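Local coordinates for cellulose hydrolase (Bacillus licheniformis, PDB 4YZT), which hydrolyses internal beta-1,4-glucosidic bonds of cellulose as a tri-modular family 5 endoglucanase, here with cellotetraose bound, at residues L134-G138 with L173-M178. Residues are numbered along the deposited sequence; the frame is centred on the assembly and turned at random.
Sequences LDKLG and LLNREM
Two neighbouring helices on the outside of the (beta/alpha)8 barrel of the family 5 catalytic module, 130-147 and 168-184, meet where Leu134, Leu137 and Gly138 face Leu173, Leu174 and Met178. In chain order they lie on the two sides of barrel strand 155-158, and their short segments run at 37° to each other with axes 10.6 Å apart. Leu134 and Met178 contribute most to the contact, in about equal measure. The Met178 chain bends at chi2 (-51°) and chi3 (112°), which lays the thioether against the backbone of Gly138, with Met178 CE 3.6 Å from Gly138 CA. SD and CE both lie against CA and N of this glycine, with no side chain between them. The same CE meets Leu134 CD1 at 3.7 Å, the two side chains passing antiparallel, while SD rests 3.7 Å from Leu137 CG. Leu137 CD2 lies 3.6 Å from Leu174 CD1, the Leu137 side chain roughly perpendicular to that of Leu174. Towards the outer side, Leu134 splits its branches: CD1 turns to Met178, and CD2 reaches Leu173 CD2 at 4.0 Å. Outside the two segments, Met178 also touches Trp141, further along helix 130-147, and Leu137 packs on Trp122 and Ile123 of helix 118-123. Were Met178 shortened to alanine, the loss of SD and CE is likely to leave a gap over Gly138 and Leu134 CD1 without its methyl partner. No hydrogen bond links the segments, so cohesion here rests on shape fit among aliphatic groups and one flexible thioether moulded to bare helix backbone.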
ATOM      1  N   LEU A 134      22.460  16.507 -14.658  1.00 17.17           N
ATOM      2  CA  LEU A 134      22.927  15.200 -15.095  1.00 17.50           C
ATOM      3  C   LEU A 134      24.376  14.968 -14.658  1.00 16.83           C
ATOM      4  O   LEU A 134      24.732  13.854 -14.275  1.00 16.90           O
ATOM      5  CB  LEU A 134      22.787  15.061 -16.611  1.00 20.09           C
ATOM      6  CG  LEU A 134      23.100  13.686 -17.206  1.00 21.36           C
ATOM      7  CD1 LEU A 134      22.098  12.638 -16.739  1.00 20.21           C
ATOM      8  CD2 LEU A 134      23.141  13.768 -18.742  1.00 22.65           C
ATOM      9  N   ASP A 135      25.196  16.018 -14.711  1.00 16.51           N
ATOM     10  CA  ASP A 135      26.560  15.944 -14.210  1.00 19.55           C
ATOM     11  C   ASP A 135      26.563  15.573 -12.736  1.00 20.10           C
ATOM     12  O   ASP A 135      27.277  14.666 -12.322  1.00 23.00           O
ATOM     13  CB  ASP A 135      27.298  17.272 -14.419  1.00 20.40           C
ATOM     14  CG  ASP A 135      28.661  17.294 -13.749  0.72 20.62           C
ATOM     15  OD1 ASP A 135      29.596  16.652 -14.277  0.85 22.90           O
ATOM     16  OD2 ASP A 135      28.800  17.972 -12.704  1.00 20.77           O
ATOM     17  N   LYS A 136      25.737  16.260 -11.953  1.00 17.44           N
ATOM     18  CA  LYS A 136      25.592  15.967 -10.534  1.00 16.15           C
ATOM     19  C   LYS A 136      25.087  14.536 -10.254  1.00 17.26           C
ATOM     20  O   LYS A 136      25.625  13.849  -9.390  1.00 17.12           O
ATOM     21  CB  LYS A 136      24.642  16.973  -9.890  1.00 15.41           C
ATOM     22  CG  LYS A 136      24.327  16.682  -8.416  1.00 15.82           C
ATOM     23  CD  LYS A 136      23.497  17.806  -7.802  1.00 16.41           C
ATOM     24  CE  LYS A 136      22.985  17.421  -6.424  1.00 16.26           C
ATOM     25  NZ  LYS A 136      22.192  18.499  -5.808  1.00 15.89           N
ATOM     26  N   LEU A 137      24.055  14.098 -10.972  1.00 14.78           N
ATOM     27  CA  LEU A 137      23.517  12.758 -10.770  1.00 14.40           C
ATOM     28  C   LEU A 137      24.567  11.681 -11.095  1.00 16.13           C
ATOM     29  O   LEU A 137      24.705  10.695 -10.357  1.00 15.14           O
ATOM     30  CB  LEU A 137      22.246  12.559 -11.608  1.00 13.08           C
ATOM     31  CG  LEU A 137      21.502  11.211 -11.520  1.00 12.38           C
ATOM     32  CD1 LEU A 137      21.046  10.905 -10.098  1.00 13.03           C
ATOM     33  CD2 LEU A 137      20.310  11.190 -12.456  1.00 12.12           C
ATOM     34  N   GLY A 138      25.306  11.876 -12.184  1.00 14.46           N
ATOM     35  CA  GLY A 138      26.409  10.998 -12.524  1.00 14.88           C
ATOM     36  C   GLY A 138      27.435  10.875 -11.408  1.00 18.20           C
ATOM     37  O   GLY A 138      27.900   9.778 -11.089  1.00 17.25           O
ATOM     38  N   LEU A 173      18.083   9.123 -21.951  1.00 16.98           N
ATOM     39  CA  LEU A 173      19.476   9.538 -21.816  1.00 17.17           C
ATOM     40  C   LEU A 173      19.977   9.285 -20.402  1.00 16.13           C
ATOM     41  O   LEU A 173      21.094   8.809 -20.206  1.00 17.27           O
ATOM     42  CB  LEU A 173      19.652  11.028 -22.162  1.00 19.75           C
ATOM     43  CG  LEU A 173      21.031  11.642 -21.865  1.00 21.87           C
ATOM     44  CD1 LEU A 173      22.103  10.963 -22.695  1.00 22.02           C
ATOM     45  CD2 LEU A 173      21.057  13.155 -22.113  1.00 25.61           C
ATOM     46  N   LEU A 174      19.146   9.617 -19.418  1.00 13.90           N
ATOM     47  CA  LEU A 174      19.547   9.518 -18.026  1.00 14.89           C
ATOM     48  C   LEU A 174      19.807   8.054 -17.704  1.00 14.25           C
ATOM     49  O   LEU A 174      20.810   7.729 -17.080  1.00 15.00           O
ATOM     50  CB  LEU A 174      18.475  10.108 -17.105  1.00 13.70           C
ATOM     51  CG  LEU A 174      18.674  10.136 -15.585  1.00 14.72           C
ATOM     52  CD1 LEU A 174      17.737  11.182 -14.970  1.00 14.09           C
ATOM     53  CD2 LEU A 174      18.397   8.778 -14.960  1.00 13.54           C
ATOM     54  N   ASN A 175      18.901   7.178 -18.130  1.00 15.18           N
ATOM     55  CA  ASN A 175      19.076   5.739 -17.894  1.00 15.28           C
ATOM     56  C   ASN A 175      20.374   5.215 -18.490  1.00 14.58           C
ATOM     57  O   ASN A 175      21.113   4.469 -17.831  1.00 14.37           O
ATOM     58  CB  ASN A 175      17.898   4.943 -18.466  1.00 15.94           C
ATOM     59  CG  ASN A 175      16.658   5.044 -17.606  1.00 13.45           C
ATOM     60  OD1 ASN A 175      16.737   5.419 -16.435  1.00 16.04           O
ATOM     61  ND2 ASN A 175      15.506   4.686 -18.172  1.00 14.60           N
ATOM     62  N   ARG A 176      20.650   5.608 -19.734  1.00 13.95           N
ATOM     63  CA  ARG A 176      21.831   5.146 -20.444  1.00 16.75           C
ATOM     64  C   ARG A 176      23.119   5.633 -19.780  1.00 17.82           C
ATOM     65  O   ARG A 176      24.081   4.879 -19.649  1.00 16.89           O
ATOM     66  CB  ARG A 176      21.780   5.611 -21.910  1.00 15.54           C
ATOM     67  CG  ARG A 176      22.990   5.173 -22.736  1.00 25.77           C
ATOM     68  CD  ARG A 176      22.823   5.448 -24.232  1.00 28.25           C
ATOM     69  NE  ARG A 176      22.551   6.853 -24.540  1.00 28.80           N
ATOM     70  CZ  ARG A 176      21.344   7.330 -24.823  1.00 29.17           C
ATOM     71  NH1 ARG A 176      20.305   6.511 -24.846  1.00 24.84           N
ATOM     72  NH2 ARG A 176      21.176   8.622 -25.099  1.00 31.61           N
ATOM     73  N   GLU A 177      23.138   6.900 -19.375  1.00 18.09           N
ATOM     74  CA  GLU A 177      24.343   7.507 -18.829  1.00 18.91           C
ATOM     75  C   GLU A 177      24.663   6.978 -17.442  1.00 19.18           C
ATOM     76  O   GLU A 177      25.825   6.708 -17.134  1.00 20.91           O
ATOM     77  CB  GLU A 177      24.209   9.027 -18.791  1.00 23.65           C
ATOM     78  CG  GLU A 177      24.195   9.663 -20.169  1.00 29.67           C
ATOM     79  CD  GLU A 177      25.535   9.563 -20.860  1.00 36.72           C
ATOM     80  OE1 GLU A 177      26.518  10.110 -20.314  1.00 40.71           O
ATOM     81  OE2 GLU A 177      25.609   8.934 -21.940  1.00 36.73           O
ATOM     82  N   MET A 178      23.639   6.820 -16.613  1.00 18.70           N
ATOM     83  CA  MET A 178      23.839   6.280 -15.275  1.00 16.12           C
ATOM     84  C   MET A 178      24.228   4.808 -15.350  1.00 16.02           C
ATOM     85  O   MET A 178      25.098   4.357 -14.611  1.00 15.97           O
ATOM     86  CB  MET A 178      22.584   6.463 -14.410  1.00 14.16           C
ATOM     87  CG  MET A 178      22.225   7.936 -14.163  1.00 12.69           C
ATOM     88  SD  MET A 178      23.618   8.916 -13.560  1.00 16.88           S
ATOM     89  CE  MET A 178      23.909   9.992 -14.948  1.00 22.33           C
TER